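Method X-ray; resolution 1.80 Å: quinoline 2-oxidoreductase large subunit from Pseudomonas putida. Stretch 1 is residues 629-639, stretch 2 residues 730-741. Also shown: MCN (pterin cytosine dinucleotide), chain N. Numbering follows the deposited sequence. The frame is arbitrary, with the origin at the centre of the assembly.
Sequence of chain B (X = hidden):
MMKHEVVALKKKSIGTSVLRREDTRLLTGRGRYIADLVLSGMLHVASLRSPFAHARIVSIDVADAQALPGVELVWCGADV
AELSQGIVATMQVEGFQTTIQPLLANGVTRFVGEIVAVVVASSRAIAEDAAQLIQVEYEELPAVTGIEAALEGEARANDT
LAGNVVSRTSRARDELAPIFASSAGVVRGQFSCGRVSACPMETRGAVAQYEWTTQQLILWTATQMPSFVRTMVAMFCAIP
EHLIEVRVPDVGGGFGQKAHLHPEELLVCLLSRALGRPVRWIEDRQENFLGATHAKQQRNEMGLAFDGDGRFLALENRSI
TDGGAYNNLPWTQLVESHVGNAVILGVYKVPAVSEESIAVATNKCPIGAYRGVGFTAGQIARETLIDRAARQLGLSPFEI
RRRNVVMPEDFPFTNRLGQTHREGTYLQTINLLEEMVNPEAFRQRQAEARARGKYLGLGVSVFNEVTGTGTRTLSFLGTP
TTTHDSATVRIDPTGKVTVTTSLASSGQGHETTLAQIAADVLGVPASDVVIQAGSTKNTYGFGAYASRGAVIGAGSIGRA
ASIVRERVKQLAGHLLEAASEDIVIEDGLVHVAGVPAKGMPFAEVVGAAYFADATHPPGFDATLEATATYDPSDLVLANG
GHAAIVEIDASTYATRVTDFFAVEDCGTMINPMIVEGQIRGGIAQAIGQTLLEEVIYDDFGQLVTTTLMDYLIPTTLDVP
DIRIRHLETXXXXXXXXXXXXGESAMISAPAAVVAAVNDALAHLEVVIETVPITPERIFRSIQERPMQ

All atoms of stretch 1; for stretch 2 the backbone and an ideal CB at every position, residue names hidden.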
ATOM      1  N   THR B 629      24.044 -13.373  -3.704  1.00 17.10           N
ATOM      2  CA  THR B 629      23.850 -14.013  -2.423  1.00 16.26           C
ATOM      3  C   THR B 629      25.217 -14.136  -1.763  1.00 16.47           C
ATOM      4  O   THR B 629      26.248 -14.148  -2.448  1.00 17.87           O
ATOM      5  CB  THR B 629      23.237 -15.417  -2.565  1.00 17.84           C
ATOM      6  OG1 THR B 629      23.017 -15.964  -1.259  1.00 19.73           O
ATOM      7  CG2 THR B 629      24.180 -16.335  -3.342  1.00 18.27           C
ATOM      8  N   TYR B 630      25.226 -14.221  -0.437  1.00 16.73           N
ATOM      9  CA  TYR B 630      26.468 -14.357   0.309  1.00 19.16           C
ATOM     10  C   TYR B 630      26.302 -15.356   1.439  1.00 20.47           C
ATOM     11  O   TYR B 630      25.240 -15.450   2.059  1.00 19.22           O
ATOM     12  CB  TYR B 630      26.917 -12.995   0.857  1.00 19.45           C
ATOM     13  CG  TYR B 630      27.955 -13.066   1.961  1.00 17.32           C
ATOM     14  CD1 TYR B 630      27.568 -13.107   3.298  1.00 17.41           C
ATOM     15  CD2 TYR B 630      29.323 -13.059   1.669  1.00 18.37           C
ATOM     16  CE1 TYR B 630      28.508 -13.133   4.322  1.00 16.81           C
ATOM     17  CE2 TYR B 630      30.275 -13.086   2.689  1.00 19.01           C
ATOM     18  CZ  TYR B 630      29.857 -13.118   4.014  1.00 18.22           C
ATOM     19  OH  TYR B 630      30.778 -13.105   5.032  1.00 17.34           O
ATOM     20  N   ASP B 631      27.370 -16.101   1.697  1.00 18.90           N
ATOM     21  CA  ASP B 631      27.382 -17.119   2.735  1.00 20.09           C
ATOM     22  C   ASP B 631      28.848 -17.233   3.159  1.00 20.46           C
ATOM     23  O   ASP B 631      29.705 -17.540   2.343  1.00 21.12           O
ATOM     24  CB  ASP B 631      26.868 -18.435   2.127  1.00 19.67           C
ATOM     25  CG  ASP B 631      26.600 -19.511   3.165  1.00 23.20           C
ATOM     26  OD1 ASP B 631      26.449 -19.183   4.360  1.00 20.71           O
ATOM     27  OD2 ASP B 631      26.522 -20.696   2.771  1.00 22.44           O
ATOM     28  N   PRO B 632      29.160 -16.947   4.433  1.00 22.39           N
ATOM     29  CA  PRO B 632      30.561 -17.052   4.852  1.00 21.44           C
ATOM     30  C   PRO B 632      31.179 -18.417   4.569  1.00 21.08           C
ATOM     31  O   PRO B 632      30.501 -19.441   4.623  1.00 20.21           O
ATOM     32  CB  PRO B 632      30.512 -16.711   6.344  1.00 22.55           C
ATOM     33  CG  PRO B 632      29.070 -16.914   6.724  1.00 26.17           C
ATOM     34  CD  PRO B 632      28.319 -16.444   5.529  1.00 22.85           C
ATOM     35  N   SER B 633      32.473 -18.418   4.271  1.00 21.07           N
ATOM     36  CA  SER B 633      33.193 -19.645   3.946  1.00 21.06           C
ATOM     37  C   SER B 633      33.556 -20.481   5.165  1.00 21.54           C
ATOM     38  O   SER B 633      34.008 -21.620   5.033  1.00 22.68           O
ATOM     39  CB  SER B 633      34.464 -19.297   3.173  1.00 20.48           C
ATOM     40  OG  SER B 633      35.296 -18.453   3.945  1.00 20.42           O
ATOM     41  N   ASP B 634      33.346 -19.927   6.353  1.00 19.90           N
ATOM     42  CA  ASP B 634      33.689 -20.635   7.578  1.00 20.47           C
ATOM     43  C   ASP B 634      32.962 -19.960   8.742  1.00 21.24           C
ATOM     44  O   ASP B 634      32.208 -18.998   8.542  1.00 21.26           O
ATOM     45  CB  ASP B 634      35.212 -20.550   7.770  1.00 19.98           C
ATOM     46  CG  ASP B 634      35.759 -21.578   8.746  1.00 22.69           C
ATOM     47  OD1 ASP B 634      36.997 -21.591   8.935  1.00 23.73           O
ATOM     48  OD2 ASP B 634      34.984 -22.371   9.320  1.00 22.35           O
ATOM     49  N   LEU B 635      33.175 -20.466   9.950  1.00 19.22           N
ATOM     50  CA  LEU B 635      32.553 -19.876  11.122  1.00 20.28           C
ATOM     51  C   LEU B 635      33.101 -18.465  11.288  1.00 19.85           C
ATOM     52  O   LEU B 635      34.213 -18.173  10.859  1.00 19.24           O
ATOM     53  CB  LEU B 635      32.907 -20.672  12.380  1.00 20.11           C
ATOM     54  CG  LEU B 635      32.625 -22.175  12.427  1.00 21.10           C
ATOM     55  CD1 LEU B 635      33.058 -22.710  13.782  1.00 20.32           C
ATOM     56  CD2 LEU B 635      31.146 -22.438  12.195  1.00 20.52           C
ATOM     57  N   VAL B 636      32.308 -17.598  11.899  1.00 19.60           N
ATOM     58  CA  VAL B 636      32.731 -16.230  12.185  1.00 18.90           C
ATOM     59  C   VAL B 636      32.446 -16.091  13.680  1.00 19.30           C
ATOM     60  O   VAL B 636      31.343 -15.728  14.087  1.00 18.82           O
ATOM     61  CB  VAL B 636      31.918 -15.194  11.383  1.00 19.24           C
ATOM     62  CG1 VAL B 636      32.342 -13.772  11.776  1.00 17.95           C
ATOM     63  CG2 VAL B 636      32.152 -15.402   9.885  1.00 17.69           C
ATOM     64  N   LEU B 637      33.451 -16.402  14.490  1.00 18.32           N
ATOM     65  CA  LEU B 637      33.324 -16.371  15.940  1.00 18.49           C
ATOM     66  C   LEU B 637      33.603 -15.030  16.604  1.00 18.66           C
ATOM     67  O   LEU B 637      34.681 -14.472  16.446  1.00 20.00           O
ATOM     68  CB  LEU B 637      34.258 -17.404  16.562  1.00 19.32           C
ATOM     69  CG  LEU B 637      34.159 -18.831  16.019  1.00 21.21           C
ATOM     70  CD1 LEU B 637      35.172 -19.717  16.719  1.00 20.05           C
ATOM     71  CD2 LEU B 637      32.744 -19.353  16.217  1.00 21.39           C
ATOM     72  N   ALA B 638      32.623 -14.525  17.347  1.00 17.90           N
ATOM     73  CA  ALA B 638      32.796 -13.275  18.084  1.00 18.56           C
ATOM     74  C   ALA B 638      33.091 -13.723  19.508  1.00 18.21           C
ATOM     75  O   ALA B 638      32.944 -14.904  19.827  1.00 17.53           O
ATOM     76  CB  ALA B 638      31.519 -12.448  18.040  1.00 18.45           C
ATOM     77  N   ASN B 639      33.503 -12.804  20.376  1.00 15.66           N
ATOM     78  CA  ASN B 639      33.794 -13.196  21.750  1.00 15.41           C
ATOM     79  C   ASN B 639      33.691 -12.017  22.698  1.00 14.95           C
ATOM     80  O   ASN B 639      33.575 -10.870  22.271  1.00 16.45           O
ATOM     81  CB  ASN B 639      35.198 -13.821  21.842  1.00 16.20           C
ATOM     82  CG  ASN B 639      36.305 -12.799  21.655  1.00 16.56           C
ATOM     83  OD1 ASN B 639      36.782 -12.195  22.618  1.00 20.98           O
ATOM     84  ND2 ASN B 639      36.706 -12.587  20.412  1.00 16.31           N
ATOM     85  N   UNK B 730      39.044  -8.137  13.577  1.00 20.64           N
ATOM     86  CA  UNK B 730      38.369  -8.248  12.284  1.00 20.08           C
ATOM     87  C   UNK B 730      38.326  -9.650  11.704  1.00 20.37           C
ATOM     88  O   UNK B 730      39.305 -10.398  11.767  1.00 17.80           O
ATOM     89  CB  UNK B 730      39.054  -7.322  11.276  1.00 20.08           C
ATOM     90  N   UNK B 731      37.174 -10.002  11.150  1.00 19.18           N
ATOM     91  CA  UNK B 731      37.018 -11.292  10.504  1.00 18.82           C
ATOM     92  C   UNK B 731      37.489 -11.121   9.070  1.00 19.30           C
ATOM     93  O   UNK B 731      37.120 -10.158   8.401  1.00 21.05           O
ATOM     94  CB  UNK B 731      35.575 -11.795  10.572  1.00 18.82           C
ATOM     95  N   UNK B 732      38.335 -12.037   8.585  1.00 19.32           N
ATOM     96  CA  UNK B 732      38.815 -11.925   7.207  1.00 20.06           C
ATOM     97  C   UNK B 732      37.794 -12.504   6.231  1.00 19.75           C
ATOM     98  O   UNK B 732      37.992 -12.475   5.019  1.00 21.46           O
ATOM     99  CB  UNK B 732      40.160 -12.637   7.048  1.00 20.06           C
ATOM    100  N   UNK B 733      36.688 -13.005   6.774  1.00 19.15           N
ATOM    101  CA  UNK B 733      35.641 -13.629   5.969  1.00 18.97           C
ATOM    102  C   UNK B 733      34.416 -12.754   5.718  1.00 18.50           C
ATOM    103  O   UNK B 733      33.472 -13.180   5.056  1.00 17.64           O
ATOM    104  CB  UNK B 733      35.191 -14.923   6.650  1.00 18.97           C
ATOM    105  N   UNK B 734      34.435 -11.536   6.244  1.00 18.35           N
ATOM    106  CA  UNK B 734      33.306 -10.625   6.093  1.00 17.57           C
ATOM    107  C   UNK B 734      33.826  -9.244   5.698  1.00 19.14           C
ATOM    108  O   UNK B 734      34.835  -8.787   6.230  1.00 17.20           O
ATOM    109  CB  UNK B 734      32.486 -10.550   7.383  1.00 17.57           C
ATOM    110  N   UNK B 735      33.161  -8.570   4.744  1.00 19.78           N
ATOM    111  CA  UNK B 735      33.664  -7.245   4.375  1.00 20.56           C
ATOM    112  C   UNK B 735      33.747  -6.316   5.580  1.00 21.51           C
ATOM    113  O   UNK B 735      32.897  -6.353   6.466  1.00 20.08           O
ATOM    114  CB  UNK B 735      32.771  -6.621   3.301  1.00 20.56           C
ATOM    115  N   UNK B 736      34.798  -5.502   5.618  1.00 20.21           N
ATOM    116  CA  UNK B 736      34.978  -4.578   6.720  1.00 18.36           C
ATOM    117  C   UNK B 736      35.414  -5.242   8.015  1.00 18.58           C
ATOM    118  O   UNK B 736      35.627  -4.557   9.009  1.00 16.31           O
ATOM    119  CB  UNK B 736      33.675  -3.812   6.959  1.00 18.36           C
ATOM    120  N   UNK B 737      35.542  -6.570   8.011  1.00 18.40           N
ATOM    121  CA  UNK B 737      35.959  -7.283   9.212  1.00 17.15           C
ATOM    122  C   UNK B 737      34.852  -7.460  10.236  1.00 16.49           C
ATOM    123  O   UNK B 737      35.091  -7.864  11.376  1.00 16.38           O
ATOM    124  CB  UNK B 737      37.131  -6.546   9.863  1.00 17.15           C
ATOM    125  N   UNK B 738      33.630  -7.169   9.810  1.00 17.33           N
ATOM    126  CA  UNK B 738      32.437  -7.263  10.650  1.00 16.32           C
ATOM    127  C   UNK B 738      32.072  -8.659  11.171  1.00 17.81           C
ATOM    128  O   UNK B 738      32.100  -9.634  10.423  1.00 18.55           O
ATOM    129  CB  UNK B 738      31.246  -6.720   9.858  1.00 16.32           C
ATOM    130  N   UNK B 739      31.731  -8.737  12.459  1.00 16.92           N
ATOM    131  CA  UNK B 739      31.269  -9.975  13.091  1.00 17.13           C
ATOM    132  C   UNK B 739      29.938  -9.639  13.779  1.00 17.77           C
ATOM    133  O   UNK B 739      29.634  -8.464  13.997  1.00 18.31           O
ATOM    134  CB  UNK B 739      32.296 -10.528  14.081  1.00 17.13           C
ATOM    135  N   UNK B 740      29.154 -10.657  14.131  1.00 16.79           N
ATOM    136  CA  UNK B 740      27.875 -10.405  14.786  1.00 17.16           C
ATOM    137  C   UNK B 740      27.971 -10.316  16.303  1.00 18.04           C
ATOM    138  O   UNK B 740      29.032 -10.565  16.873  1.00 16.83           O
ATOM    139  CB  UNK B 740      26.882 -11.506  14.408  1.00 17.16           C
ATOM    140  N   UNK B 741      26.869  -9.960  16.967  1.00 16.63           N
ATOM    141  CA  UNK B 741      26.865  -9.857  18.430  1.00 18.23           C
ATOM    142  C   UNK B 741      25.474  -9.711  19.049  1.00 17.51           C
ATOM    143  O   UNK B 741      25.334  -9.685  20.269  1.00 19.17           O
ATOM    144  CB  UNK B 741      27.723  -8.663  18.854  1.00 18.23           C
TER
HETATM  145  N1  MCN N4921      26.053  -4.350  14.677  1.00 16.26           N
HETATM  146  C2  MCN N4921      27.061  -3.385  14.351  1.00 17.71           C
HETATM  147  N3  MCN N4921      28.319  -3.944  14.187  1.00 16.25           N
HETATM  148  C4  MCN N4921      28.655  -5.288  14.314  1.00 15.67           C
HETATM  149  C5  MCN N4921      27.583  -6.228  14.661  1.00 15.91           C
HETATM  150  C6  MCN N4921      26.301  -5.764  14.836  1.00 17.25           C
HETATM  151  O2  MCN N4921      26.796  -2.206  14.268  1.00 17.61           O
HETATM  152  N4  MCN N4921      29.888  -5.708  14.127  1.00 13.95           N
HETATM  153  C1' MCN N4921      24.601  -3.760  14.832  1.00 15.96           C
HETATM  154  C2D MCN N4921      23.741  -3.953  13.501  1.00 19.06           C
HETATM  155  O2' MCN N4921      22.825  -2.814  13.327  1.00 20.10           O
HETATM  156  C3' MCN N4921      23.061  -5.288  13.719  1.00 20.24           C
HETATM  157  C4D MCN N4921      22.741  -5.320  15.194  1.00 18.65           C
HETATM  158  O4D MCN N4921      23.791  -4.437  15.835  1.00 17.65           O
HETATM  159  O3' MCN N4921      21.845  -5.367  12.897  1.00 22.30           O
HETATM  160  C5' MCN N4921      22.586  -6.735  15.820  1.00 17.83           C
HETATM  161  O5' MCN N4921      23.743  -7.441  15.447  1.00 23.29           O
HETATM  162  PA  MCN N4921      23.751  -8.822  14.683  1.00 20.98           P
HETATM  163  O1A MCN N4921      24.264  -8.531  13.307  1.00 21.80           O
HETATM  164  O2A MCN N4921      24.485  -9.762  15.624  1.00 24.80           O
HETATM  165  O3A MCN N4921      22.298  -9.551  14.599  1.00 23.69           O
HETATM  166  PB  MCN N4921      21.018  -9.245  13.688  1.00 25.09           P
HETATM  167  O1B MCN N4921      20.790 -10.454  12.839  1.00 25.15           O
HETATM  168  O2B MCN N4921      21.146  -7.922  12.992  1.00 25.71           O
HETATM  169  O3B MCN N4921      19.833  -9.084  14.758  1.00 25.61           O
HETATM  170  C10 MCN N4921      19.189 -10.211  15.296  1.00 24.40           C
HETATM  171  C9' MCN N4921      19.698 -10.341  16.695  1.00 23.70           C
HETATM  172  C8' MCN N4921      18.913 -11.534  17.289  1.00 24.73           C
HETATM  173  S8' MCN N4921      19.190 -13.106  16.486  1.00 26.68           S
HETATM  174  C7' MCN N4921      18.092 -11.490  18.341  1.00 24.68           C
HETATM  175  S7' MCN N4921      17.179 -12.876  19.001  1.00 23.51           S
HETATM  176  C6' MCN N4921      17.842 -10.098  19.014  1.00 19.96           C
HETATM  177  C7  MCN N4921      19.019  -9.183  18.803  1.00 21.70           C
HETATM  178  O9' MCN N4921      19.346  -9.076  17.427  1.00 25.06           O
HETATM  179  N5' MCN N4921      16.481  -9.645  18.508  1.00 19.96           N
HETATM  180  C4A MCN N4921      16.362  -8.222  18.768  1.00 19.82           C
HETATM  181  N8' MCN N4921      18.708  -7.804  19.313  1.00 21.01           N
HETATM  182  C4B MCN N4921      17.367  -7.334  19.194  1.00 21.18           C
HETATM  183  N1' MCN N4921      17.206  -5.946  19.434  1.00 20.95           N
HETATM  184  C2' MCN N4921      15.955  -5.474  19.225  1.00 21.14           C
HETATM  185  N2' MCN N4921      15.747  -4.159  19.454  1.00 21.33           N
HETATM  186  N3' MCN N4921      14.913  -6.261  18.779  1.00 20.91           N
HETATM  187  C4' MCN N4921      15.004  -7.676  18.498  1.00 21.48           C
HETATM  188  O4' MCN N4921      14.043  -8.294  18.110  1.00 19.82           O

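Position 730 has no atom of stretch 1 within 5.5 Å of its ideal CB, and its angles admit many residues. It is Pro 730.

At 731 the CA-to-CB bond points toward stretch 1, and the ideal CB lies 4.0 Å from Val 636 CG1. A small side chain, polar or apolar, would suit. Ser 731 is found; its OG accepts a hydrogen bond from the backbone N of 733 (3.0 Å) inside the type I turn 731-734.

Position 732 again meets nothing, and phi -82° is compatible with proline: Pro 732.

The ideal CB of 733 points toward stretch 1, 4.4 Å from Ser 633 OG and 4.5 Å from Val 636 CG2. Such mixed surroundings would take a medium or long aliphatic chain, leucine, isoleucine or methionine. Leu 733, with chi1 m and chi2 t, brings CD1 to 3.5 Å from Asp 634 CB and CD2 to 3.7 Å from Ser 633 OG. Its backbone O, visible beforehand, receives a hydrogen bond from Tyr 630 OH (2.7 Å), near the plane of the ring. Water 1 joins the stretches as well, its O accepting from Ser 633 N (3.1 Å) and donating to Leu 733 O (3.0 Å).

At 734 the bond runs sideways, the ideal CB 3.9 Å from Tyr 630 OH. Valine, isoleucine or threonine would fit. Val 734 sets CG2 4.0 Å from Val 636 CG2, an apolar contact.

Position 735 has a sideways CB with no neighbour within 5.5 Å, and its phi of -56° allows proline: Pro 735. Positive phi values at 736 (74°) and 737 (78°) favour glycine, and both are: Gly 736 and Gly 737.

At 738 the ideal CB is clear of stretch 1, so the choice is wide. Ile 738 places CG2 3.7 Å from MCN N4.

Position 739 points toward stretch 1, its ideal CB 4.0 Å from Val 636 CG1 and 5.2 Å from Leu 637 O. An aliphatic chain would suit, and a long one ending in a donor could also use that carbonyl. Lys 739 does both: CG packs 3.6 Å from Val 636 CG1, and the extended chain carries NZ to Leu 637 O for a 2.8 Å hydrogen bond. Its backbone O accepts from MCN N4 (2.8 Å).

A CB at 740 would sit 3.2 Å from MCN O2A, favouring glycine; Gly 740 O lies 3.3 Å from Ala 638 CB.

At 741 the sideways CB is 5.4 Å from Ala 638 CB, a loose constraint. Met 741 turns its end away, while its N donates to MCN O2A (2.7 Å).

Stretch 2, residues 730-741: PSPLVPGGIKGM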
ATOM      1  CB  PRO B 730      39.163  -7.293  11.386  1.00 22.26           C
ATOM      2  CG  PRO B 730      39.758  -6.316  12.344  1.00 23.11           C
ATOM      3  CD  PRO B 730      40.174  -7.193  13.493  1.00 21.36           C
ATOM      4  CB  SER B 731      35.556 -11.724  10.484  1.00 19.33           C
ATOM      5  OG  SER B 731      35.364 -12.709   9.483  1.00 18.87           O
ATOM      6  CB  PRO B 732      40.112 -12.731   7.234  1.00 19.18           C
ATOM      7  CG  PRO B 732      39.800 -13.816   8.220  1.00 19.96           C
ATOM      8  CD  PRO B 732      39.083 -13.064   9.331  1.00 19.82           C
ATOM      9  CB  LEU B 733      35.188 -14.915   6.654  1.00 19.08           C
ATOM     10  CG  LEU B 733      36.315 -15.802   7.188  1.00 19.02           C
ATOM     11  CD1 LEU B 733      35.713 -17.053   7.798  1.00 20.69           C
ATOM     12  CD2 LEU B 733      37.272 -16.165   6.053  1.00 21.59           C
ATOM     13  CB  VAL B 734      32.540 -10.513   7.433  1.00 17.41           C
ATOM     14  CG1 VAL B 734      31.268  -9.701   7.253  1.00 15.99           C
ATOM     15  CG2 VAL B 734      32.222 -11.911   7.973  1.00 16.44           C
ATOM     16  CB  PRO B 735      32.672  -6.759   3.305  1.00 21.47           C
ATOM     17  CG  PRO B 735      31.519  -7.732   3.360  1.00 25.46           C
ATOM     18  CD  PRO B 735      32.127  -9.028   3.803  1.00 21.90           C
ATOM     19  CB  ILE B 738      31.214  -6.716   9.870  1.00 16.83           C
ATOM     20  CG1 ILE B 738      31.388  -5.213   9.622  1.00 14.17           C
ATOM     21  CG2 ILE B 738      29.915  -7.017  10.624  1.00 15.14           C
ATOM     22  CD1 ILE B 738      30.505  -4.668   8.510  1.00 15.36           C
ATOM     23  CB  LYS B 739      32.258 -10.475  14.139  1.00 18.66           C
ATOM     24  CG  LYS B 739      33.585 -10.954  13.580  1.00 16.94           C
ATOM     25  CD  LYS B 739      34.416 -11.595  14.675  1.00 18.93           C
ATOM     26  CE  LYS B 739      35.748 -12.104  14.137  1.00 18.73           C
ATOM     27  NZ  LYS B 739      36.539 -12.757  15.207  1.00 17.35           N
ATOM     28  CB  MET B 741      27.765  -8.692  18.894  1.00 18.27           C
ATOM     29  CG  MET B 741      27.414  -7.303  18.342  1.00 18.80           C
ATOM     30  SD  MET B 741      25.872  -6.581  18.970  1.00 19.96           S
ATOM     31  CE  MET B 741      26.160  -6.610  20.720  1.00 16.88           C
TER
HETATM   32  O   HOH W   1      33.453 -15.654   3.279  1.00 18.85           O
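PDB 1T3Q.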